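Local atomic coordinates of ATPase associated with various cellular activities, AAA_5 (Staphylothermus marinus, PDB entry 6N0S), a protein that probably binds and hydrolyses ATP as an McrB-type restriction factor, here represented by its N-terminal EVE domain, which resembles PUA-like RNA-binding proteins. Residues A[99-103]-A[113-117]; A[29-35]-A[131-137]; A[69-73]-A[146-152]. All coordinates share one frame. Residues are numbered along the deposited sequence.

Interaction 1: residues A[99-103]-A[113-117]; sequences LRKIF and IDQYF
This is a buried helix-helix contact between two consecutive helices, 92-105 and 110-124, beside the three-stranded sheet of the domain. Residues 99-103 and 113-117 are both fully helical, with F103 N bonded to L99 O (2.8 Å) and F117 N to I113 O (3.1 Å). The short axes approach to 11.1 Å and run at 140°, so the helices are antiparallel but splayed. The nearest CA pair is R100 and I113, 6.6 Å apart. Together with the short link between them, the two helices form a helical hairpin. Large side chains fill the wide gap. F103 (chi1 m) turns the edge of its ring to the face of Y116 (chi1 t) in a T-shaped stack. The centroids are 5.4 Å apart, the planes meet at 78°, and F103 CE2 lies 3.6 Å from Y116 CE2. I113 (m, t) packs its CD1 3.6 Å from F103 CB. L99 CB meets F117 CZ at 3.9 Å, at the edge of that ring. A salt bridge lies on the more open side. R100 extends with chi1 and chi2 t, then bends at chi3 (m), so that NH2 donates to D114 OD1 at 2.7 Å. NH1 of R100 makes a weak bond to the same D114 OD1 at 2.9 Å. I113 CG2 sits over one face of the guanidinium, 3.7 Å from R100 CZ. Beyond the hairpin, Y116 OH is hydrogen-bonded to W32 NE1, and L99 packs on T30, W32 and L134 of the sheet. A bound sulfate, probably from the crystallisation liquor, lies about 4 Å from the Y116 side chain.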
# COMPACT_ATOMS: atom_id res chain seq x y z
N LEU A 99 -2.45 3.10 -13.91
CA LEU A 99 -3.39 2.61 -12.89
C LEU A 99 -4.80 2.46 -13.45
O LEU A 99 -5.50 1.50 -13.11
CB LEU A 99 -3.41 3.55 -11.70
CG LEU A 99 -2.07 3.67 -10.94
CD1 LEU A 99 -2.10 4.84 -9.93
CD2 LEU A 99 -1.81 2.36 -10.26
N ARG A 100 -5.25 3.42 -14.26
CA ARG A 100 -6.61 3.30 -14.81
C ARG A 100 -6.76 2.01 -15.61
O ARG A 100 -7.77 1.30 -15.50
CB ARG A 100 -6.93 4.51 -15.70
CG ARG A 100 -8.32 4.43 -16.47
CD ARG A 100 -8.70 5.76 -17.16
NE ARG A 100 -8.92 6.86 -16.23
CZ ARG A 100 -10.05 7.15 -15.60
NH1 ARG A 100 -11.15 6.43 -15.81
NH2 ARG A 100 -10.07 8.17 -14.76
N LYS A 101 -5.75 1.67 -16.43
CA LYS A 101 -5.79 0.41 -17.15
C LYS A 101 -5.83 -0.77 -16.20
O LYS A 101 -6.63 -1.70 -16.37
CB LYS A 101 -4.60 0.32 -18.10
CG LYS A 101 -4.41 -1.05 -18.73
CD LYS A 101 -3.38 -0.99 -19.86
CE LYS A 101 -2.82 -2.37 -20.18
NZ LYS A 101 -3.90 -3.40 -20.33
N ILE A 102 -4.98 -0.77 -15.18
CA ILE A 102 -4.99 -1.89 -14.25
C ILE A 102 -6.34 -2.00 -13.56
O ILE A 102 -6.89 -3.10 -13.40
CB ILE A 102 -3.84 -1.76 -13.23
CG1 ILE A 102 -2.51 -1.95 -13.92
CG2 ILE A 102 -3.98 -2.81 -12.17
CD1 ILE A 102 -1.30 -1.42 -13.15
N PHE A 103 -6.90 -0.88 -13.10
CA PHE A 103 -8.15 -0.96 -12.37
C PHE A 103 -9.30 -1.42 -13.29
O PHE A 103 -10.14 -2.24 -12.89
CB PHE A 103 -8.46 0.39 -11.69
CG PHE A 103 -7.47 0.81 -10.58
CD1 PHE A 103 -6.50 -0.04 -10.07
CD2 PHE A 103 -7.56 2.09 -10.05
CE1 PHE A 103 -5.62 0.39 -9.06
CE2 PHE A 103 -6.71 2.52 -9.05
CZ PHE A 103 -5.74 1.67 -8.55
N ILE A 113 -13.06 4.96 -10.82
CA ILE A 113 -11.68 5.38 -11.05
C ILE A 113 -11.59 6.91 -11.16
O ILE A 113 -10.70 7.53 -10.56
CB ILE A 113 -11.12 4.69 -12.31
CG1 ILE A 113 -11.16 3.18 -12.13
CG2 ILE A 113 -9.70 5.12 -12.58
CD1 ILE A 113 -10.83 2.39 -13.44
N ASP A 114 -12.49 7.54 -11.93
CA ASP A 114 -12.49 9.00 -11.98
C ASP A 114 -12.56 9.57 -10.55
O ASP A 114 -11.80 10.48 -10.19
CB ASP A 114 -13.67 9.54 -12.81
CG ASP A 114 -13.71 9.10 -14.29
OD1 ASP A 114 -12.67 8.74 -14.89
OD2 ASP A 114 -14.83 9.20 -14.90
N GLN A 115 -13.46 9.04 -9.72
CA GLN A 115 -13.60 9.54 -8.35
C GLN A 115 -12.35 9.28 -7.52
O GLN A 115 -12.03 10.09 -6.65
CB GLN A 115 -14.79 8.90 -7.67
CG GLN A 115 -16.15 9.38 -8.22
CD GLN A 115 -17.25 8.35 -8.08
OE1 GLN A 115 -17.25 7.54 -7.15
NE2 GLN A 115 -18.21 8.38 -9.00
N TYR A 116 -11.66 8.16 -7.75
CA TYR A 116 -10.46 7.84 -7.00
C TYR A 116 -9.40 8.91 -7.23
O TYR A 116 -8.86 9.48 -6.27
CB TYR A 116 -9.98 6.45 -7.42
CG TYR A 116 -8.66 5.97 -6.86
CD1 TYR A 116 -8.55 5.47 -5.56
CD2 TYR A 116 -7.54 5.98 -7.64
CE1 TYR A 116 -7.33 5.01 -5.08
CE2 TYR A 116 -6.34 5.53 -7.19
CZ TYR A 116 -6.22 5.06 -5.91
OH TYR A 116 -4.97 4.64 -5.55
N PHE A 117 -9.14 9.25 -8.49
CA PHE A 117 -8.08 10.19 -8.80
C PHE A 117 -8.40 11.60 -8.31
O PHE A 117 -7.51 12.31 -7.82
CB PHE A 117 -7.80 10.18 -10.30
CG PHE A 117 -7.09 8.94 -10.75
CD1 PHE A 117 -5.98 8.48 -10.06
CD2 PHE A 117 -7.52 8.23 -11.84
CE1 PHE A 117 -5.33 7.34 -10.45
CE2 PHE A 117 -6.86 7.10 -12.24
CZ PHE A 117 -5.75 6.65 -11.53

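Interaction 2: residues A[29-35]-A[131-137]; sequences LTLWGMI and RFFLFRL
Strands 30-34 and 132-136 pair in the antiparallel three-stranded sheet of this EVE domain, with 30-34 outermost and 132-136 central. Their directions differ by 175° and their axes come to 4.7 Å. L31 with F135 and G33 with F133 are hydrogen-bonded pairs. T30-R136, W32-L134 and M34-F132 are non-hydrogen-bonded pairs. The bonds are L31 N to F135 O (3.1 Å), F135 N to L31 O (2.8 Å), F133 N to G33 O (2.9 Å) and a weak G33 N to F133 O (3.3 Å). I35 N to R131 O (3.0 Å) and L137 N to L29 O (3.2 Å) extend the ladder at its two ends. One face carries T30, W32, M34, F132, L134 and R136, and meets helices 92-105 and 110-124. W32 takes chi1 p with chi2 -90°. Its CZ3 lies 3.9 Å from F132 CD2, and its NE1 bonds to Y116 OH. L134 (t, p) brings CD1 to 3.8 Å from T30 CB and 4.0 Å from W32 CB. The other face carries L31, F133 and F135. F133 has chi1 p, which folds its ring across the neighbouring strand above G33. The CH-pi contact puts G33 CA 4.1 Å from the ring centroid, 27° off the normal. This ring also stacks with Y42. I35 CG1 closes on its edge, 3.9 Å from F133 CD2. L31 (m, t) reaches L137 (m, t), CD2 to CD1 3.9 Å, and both pack on L79 of strand 72-80. Selenomethionine M34 is extended (t, t) until chi3 (m) turns its CE to 3.6 Å from F132 CZ.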
# COMPACT_ATOMS: atom_id res chain seq x y z
N LEU A 29 -4.06 -4.51 -5.50
CA LEU A 29 -3.56 -4.53 -6.86
C LEU A 29 -2.23 -3.81 -7.05
O LEU A 29 -1.42 -4.22 -7.89
CB LEU A 29 -4.59 -3.90 -7.79
CG LEU A 29 -5.94 -4.59 -7.82
CD1 LEU A 29 -6.84 -3.81 -8.79
CD2 LEU A 29 -5.81 -6.04 -8.22
N THR A 30 -2.02 -2.69 -6.35
CA THR A 30 -0.78 -1.96 -6.50
C THR A 30 -0.44 -1.27 -5.20
O THR A 30 -1.26 -1.17 -4.28
CB THR A 30 -0.81 -0.89 -7.60
OG1 THR A 30 -1.68 0.18 -7.20
CG2 THR A 30 -1.29 -1.46 -8.92
N LEU A 31 0.82 -0.84 -5.14
CA LEU A 31 1.33 0.15 -4.20
C LEU A 31 1.90 1.28 -5.03
O LEU A 31 2.68 1.04 -5.95
CB LEU A 31 2.45 -0.41 -3.31
CG LEU A 31 2.16 -1.70 -2.54
CD1 LEU A 31 3.43 -2.09 -1.72
CD2 LEU A 31 0.96 -1.59 -1.62
N TRP A 32 1.54 2.50 -4.69
CA TRP A 32 2.06 3.61 -5.46
C TRP A 32 1.96 4.87 -4.62
O TRP A 32 1.16 4.94 -3.68
CB TRP A 32 1.28 3.75 -6.78
CG TRP A 32 -0.10 4.26 -6.63
CD1 TRP A 32 -1.23 3.53 -6.43
CD2 TRP A 32 -0.51 5.62 -6.68
NE1 TRP A 32 -2.32 4.35 -6.35
CE2 TRP A 32 -1.90 5.64 -6.50
CE3 TRP A 32 0.18 6.82 -6.86
CZ2 TRP A 32 -2.63 6.83 -6.49
CZ3 TRP A 32 -0.53 8.00 -6.84
CH2 TRP A 32 -1.93 8.00 -6.66
N GLY A 33 2.77 5.84 -4.96
CA GLY A 33 2.82 7.07 -4.18
C GLY A 33 3.87 7.99 -4.75
O GLY A 33 4.65 7.63 -5.64
N MSE A 34 3.90 9.20 -4.21
CA MSE A 34 4.85 10.20 -4.62
C MSE A 34 6.12 10.01 -3.83
O MSE A 34 6.08 10.00 -2.62
CB MSE A 34 4.29 11.60 -4.39
CG MSE A 34 5.23 12.73 -4.84
SE MSE A 34 4.43 14.52 -4.51
CE MSE A 34 2.84 14.24 -5.34
N ILE A 35 7.24 9.91 -4.55
CA ILE A 35 8.49 9.48 -3.95
C ILE A 35 8.90 10.45 -2.85
O ILE A 35 9.12 10.04 -1.70
CB ILE A 35 9.56 9.33 -5.04
CG1 ILE A 35 9.21 8.12 -5.91
CG2 ILE A 35 10.97 9.18 -4.44
CD1 ILE A 35 10.10 7.90 -7.15
N ARG A 131 7.71 12.89 -9.11
CA ARG A 131 7.87 11.52 -9.55
C ARG A 131 7.17 10.56 -8.61
O ARG A 131 7.07 10.80 -7.40
CB ARG A 131 9.35 11.12 -9.61
CG ARG A 131 10.28 12.17 -10.18
CD ARG A 131 9.93 12.43 -11.63
NE ARG A 131 10.07 11.21 -12.41
CZ ARG A 131 9.48 10.99 -13.58
NH1 ARG A 131 8.69 11.91 -14.12
NH2 ARG A 131 9.67 9.84 -14.20
N PHE A 132 6.80 9.41 -9.16
CA PHE A 132 5.91 8.44 -8.52
C PHE A 132 6.51 7.05 -8.64
O PHE A 132 7.12 6.73 -9.66
CB PHE A 132 4.51 8.48 -9.17
CG PHE A 132 3.74 9.69 -8.82
CD1 PHE A 132 3.90 10.87 -9.54
CD2 PHE A 132 2.89 9.68 -7.75
CE1 PHE A 132 3.24 12.01 -9.17
CE2 PHE A 132 2.20 10.83 -7.38
CZ PHE A 132 2.38 11.98 -8.08
N PHE A 133 6.36 6.24 -7.60
CA PHE A 133 6.72 4.83 -7.64
C PHE A 133 5.47 3.98 -7.82
O PHE A 133 4.36 4.38 -7.47
CB PHE A 133 7.50 4.40 -6.37
CG PHE A 133 6.70 4.44 -5.09
CD1 PHE A 133 5.91 3.37 -4.71
CD2 PHE A 133 6.77 5.53 -4.25
CE1 PHE A 133 5.21 3.39 -3.51
CE2 PHE A 133 6.06 5.56 -3.06
CZ PHE A 133 5.28 4.49 -2.70
N LEU A 134 5.69 2.77 -8.37
CA LEU A 134 4.63 1.80 -8.60
C LEU A 134 5.17 0.39 -8.43
O LEU A 134 6.13 0.02 -9.09
CB LEU A 134 4.06 1.95 -10.01
CG LEU A 134 3.00 0.96 -10.47
CD1 LEU A 134 1.83 0.98 -9.57
CD2 LEU A 134 2.61 1.34 -11.86
N PHE A 135 4.51 -0.38 -7.59
CA PHE A 135 4.75 -1.81 -7.48
C PHE A 135 3.48 -2.55 -7.87
O PHE A 135 2.38 -2.22 -7.39
CB PHE A 135 5.16 -2.20 -6.05
CG PHE A 135 6.48 -1.64 -5.62
CD1 PHE A 135 7.66 -2.16 -6.10
CD2 PHE A 135 6.54 -0.59 -4.73
CE1 PHE A 135 8.88 -1.67 -5.70
CE2 PHE A 135 7.76 -0.09 -4.33
CZ PHE A 135 8.94 -0.65 -4.83
N ARG A 136 3.62 -3.56 -8.71
CA ARG A 136 2.50 -4.44 -9.03
C ARG A 136 2.47 -5.59 -8.03
O ARG A 136 3.47 -6.29 -7.88
CB ARG A 136 2.62 -4.96 -10.47
CG ARG A 136 2.34 -3.89 -11.51
CD ARG A 136 2.77 -4.34 -12.89
NE ARG A 136 1.86 -3.86 -13.92
CZ ARG A 136 2.01 -2.72 -14.59
NH1 ARG A 136 3.04 -1.93 -14.35
NH2 ARG A 136 1.12 -2.39 -15.53
N LEU A 137 1.33 -5.76 -7.35
CA LEU A 137 1.07 -6.84 -6.41
C LEU A 137 0.40 -8.02 -7.12
O LEU A 137 -0.10 -7.91 -8.24
CB LEU A 137 0.14 -6.36 -5.29
CG LEU A 137 0.67 -5.14 -4.52
CD1 LEU A 137 -0.38 -4.64 -3.55
CD2 LEU A 137 1.97 -5.49 -3.80
O HOH W 1 -1.81 -5.99 -10.17

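Interaction 3: residues A[69-73]-A[146-152]; sequences LGKTF and PVKYDQV
F73 lies along V147 and brings CE1 of its ring to V152. With chi1 m and chi2 87°, its CB is 4.1 Å from V147 CB and its CE1 is 3.7 Å from V152 CG2. The backbones form a short antiparallel ladder. F73 and V147 are a hydrogen-bonded pair, CA atoms 5.0 Å apart, with F73 N to V147 O at 2.8 Å and V147 N to F73 O at 3.1 Å. T72 and K148 are the next, non-hydrogen-bonded pair, with CA atoms 4.3 Å apart. There T72 CG2 meets K148 CD at 4.0 Å. A third bond, Y149 N to K71 O at 3.0 Å, ends the ladder. K71 has left-handed helical angles (51/59). K71 and T72 both face I61, which makes a G1 beta bulge just where strand 72-80 begins. T72 OG1 bonds to L69 O at 3.1 Å and ties the approach to the strand. L69 CD2 packs 4.0 Å from P146 CG. After K148 the other segment leaves the sheet in a turn with helical backbone angles, closed by Q151 N to K148 O (2.9 Å) and V152 N to Y149 O (2.8 Å). The side chain of Q151 folds back, its OE1 accepting K148 N at 2.9 Å. That turn is what brings V152 over to F73. K71 NZ approaches Y149 CD2 to 3.5 Å. In the five-stranded mixed sheet, strand 138-148 is the outermost strand beside 72-80. Strand 54-61 lies on the far side of 72-80, where I61 bonds to the T72 backbone, F73 packs on I58 and Y60, and K71 also touches Y60.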
# COMPACT_ATOMS: atom_id res chain seq x y z
N LEU A 69 -15.42 -0.61 7.61
CA LEU A 69 -14.15 -1.31 7.73
C LEU A 69 -13.04 -0.40 8.25
O LEU A 69 -11.85 -0.73 8.12
CB LEU A 69 -13.79 -1.94 6.38
CG LEU A 69 -14.79 -2.99 5.89
CD1 LEU A 69 -14.52 -3.40 4.44
CD2 LEU A 69 -14.79 -4.24 6.79
N GLY A 70 -13.40 0.73 8.86
CA GLY A 70 -12.39 1.60 9.43
C GLY A 70 -11.57 0.89 10.50
O GLY A 70 -12.07 0.07 11.26
N LYS A 71 -10.28 1.23 10.56
CA LYS A 71 -9.36 0.64 11.52
C LYS A 71 -9.43 -0.88 11.51
O LYS A 71 -9.70 -1.53 12.52
CB LYS A 71 -9.63 1.17 12.93
CG LYS A 71 -9.21 2.62 13.15
CD LYS A 71 -9.53 3.10 14.56
CE LYS A 71 -8.48 4.06 15.07
NZ LYS A 71 -7.17 3.37 15.16
N THR A 72 -9.16 -1.46 10.33
CA THR A 72 -9.13 -2.92 10.22
C THR A 72 -8.11 -3.31 9.16
O THR A 72 -7.83 -2.56 8.23
CB THR A 72 -10.53 -3.51 9.88
OG1 THR A 72 -10.72 -3.59 8.47
CG2 THR A 72 -11.62 -2.64 10.44
N PHE A 73 -7.55 -4.50 9.35
CA PHE A 73 -6.72 -5.12 8.33
C PHE A 73 -7.65 -6.00 7.51
O PHE A 73 -8.29 -6.89 8.05
CB PHE A 73 -5.59 -5.92 8.97
CG PHE A 73 -4.73 -5.10 9.89
CD1 PHE A 73 -5.08 -4.95 11.22
CD2 PHE A 73 -3.61 -4.47 9.43
CE1 PHE A 73 -4.32 -4.18 12.08
CE2 PHE A 73 -2.82 -3.69 10.30
CZ PHE A 73 -3.19 -3.54 11.61
N PRO A 146 -12.51 -9.66 8.94
CA PRO A 146 -11.61 -8.50 9.05
C PRO A 146 -10.98 -8.44 10.44
O PRO A 146 -11.63 -8.63 11.46
CB PRO A 146 -12.54 -7.30 8.78
CG PRO A 146 -13.67 -7.90 7.96
CD PRO A 146 -13.85 -9.30 8.49
N VAL A 147 -9.68 -8.20 10.46
CA VAL A 147 -8.96 -8.08 11.72
C VAL A 147 -9.07 -6.64 12.21
O VAL A 147 -8.44 -5.74 11.65
CB VAL A 147 -7.51 -8.53 11.56
CG1 VAL A 147 -6.83 -8.50 12.88
CG2 VAL A 147 -7.44 -9.93 10.99
N LYS A 148 -9.85 -6.42 13.25
CA LYS A 148 -10.00 -5.09 13.82
C LYS A 148 -8.71 -4.72 14.54
O LYS A 148 -8.03 -5.58 15.13
CB LYS A 148 -11.20 -5.02 14.78
CG LYS A 148 -12.60 -5.35 14.19
CD LYS A 148 -13.36 -4.07 13.76
CE LYS A 148 -14.58 -4.36 12.84
NZ LYS A 148 -15.79 -4.89 13.57
N TYR A 149 -8.35 -3.44 14.46
CA TYR A 149 -7.17 -2.92 15.15
C TYR A 149 -7.17 -3.29 16.63
O TYR A 149 -6.14 -3.70 17.18
CB TYR A 149 -7.13 -1.41 14.98
CG TYR A 149 -6.14 -0.71 15.87
CD1 TYR A 149 -4.79 -1.01 15.81
CD2 TYR A 149 -6.55 0.27 16.77
CE1 TYR A 149 -3.88 -0.38 16.63
CE2 TYR A 149 -5.65 0.92 17.60
CZ TYR A 149 -4.31 0.60 17.53
OH TYR A 149 -3.40 1.24 18.36
N ASP A 150 -8.32 -3.16 17.28
CA ASP A 150 -8.41 -3.46 18.71
C ASP A 150 -7.97 -4.89 19.03
O ASP A 150 -7.54 -5.16 20.15
CB ASP A 150 -9.83 -3.22 19.20
CG ASP A 150 -9.92 -3.22 20.70
OD1 ASP A 150 -9.37 -2.30 21.34
OD2 ASP A 150 -10.54 -4.16 21.25
N GLN A 151 -8.03 -5.81 18.06
CA GLN A 151 -7.58 -7.17 18.32
C GLN A 151 -6.06 -7.28 18.42
O GLN A 151 -5.57 -8.27 18.96
CB GLN A 151 -8.05 -8.11 17.21
CG GLN A 151 -9.54 -8.47 17.19
CD GLN A 151 -9.93 -9.25 15.94
OE1 GLN A 151 -10.46 -8.68 14.99
NE2 GLN A 151 -9.63 -10.55 15.93
N VAL A 152 -5.31 -6.33 17.88
CA VAL A 152 -3.86 -6.47 17.85
C VAL A 152 -3.17 -5.19 18.32
O VAL A 152 -1.97 -5.02 18.12
CB VAL A 152 -3.37 -6.85 16.44
CG1 VAL A 152 -3.92 -8.17 16.05
CG2 VAL A 152 -3.74 -5.77 15.40

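Overall arrangement
Interactions 1 and 2 are neighbours. Their centres are 13 Å apart and they touch: Y116 OH meets W32 NE1 at 2.8 Å, so the helical hairpin packs on the three-stranded sheet. Interaction 3 lies across the chain's centre from interaction 2, at the edge of the five-stranded mixed sheet. Its centre is 26 Å from that of interaction 1 and 24 Å from that of interaction 2, with no touch. Along the chain, the hairpin falls between the segments of both other contacts, while the segments of interactions 2 and 3 alternate. Strand 132-136 leads directly into 138-148. Strands 12-17, 54-61 and 138-148 of the mixed sheet alternate with 30-34 and 132-136, so the chain links both sheets.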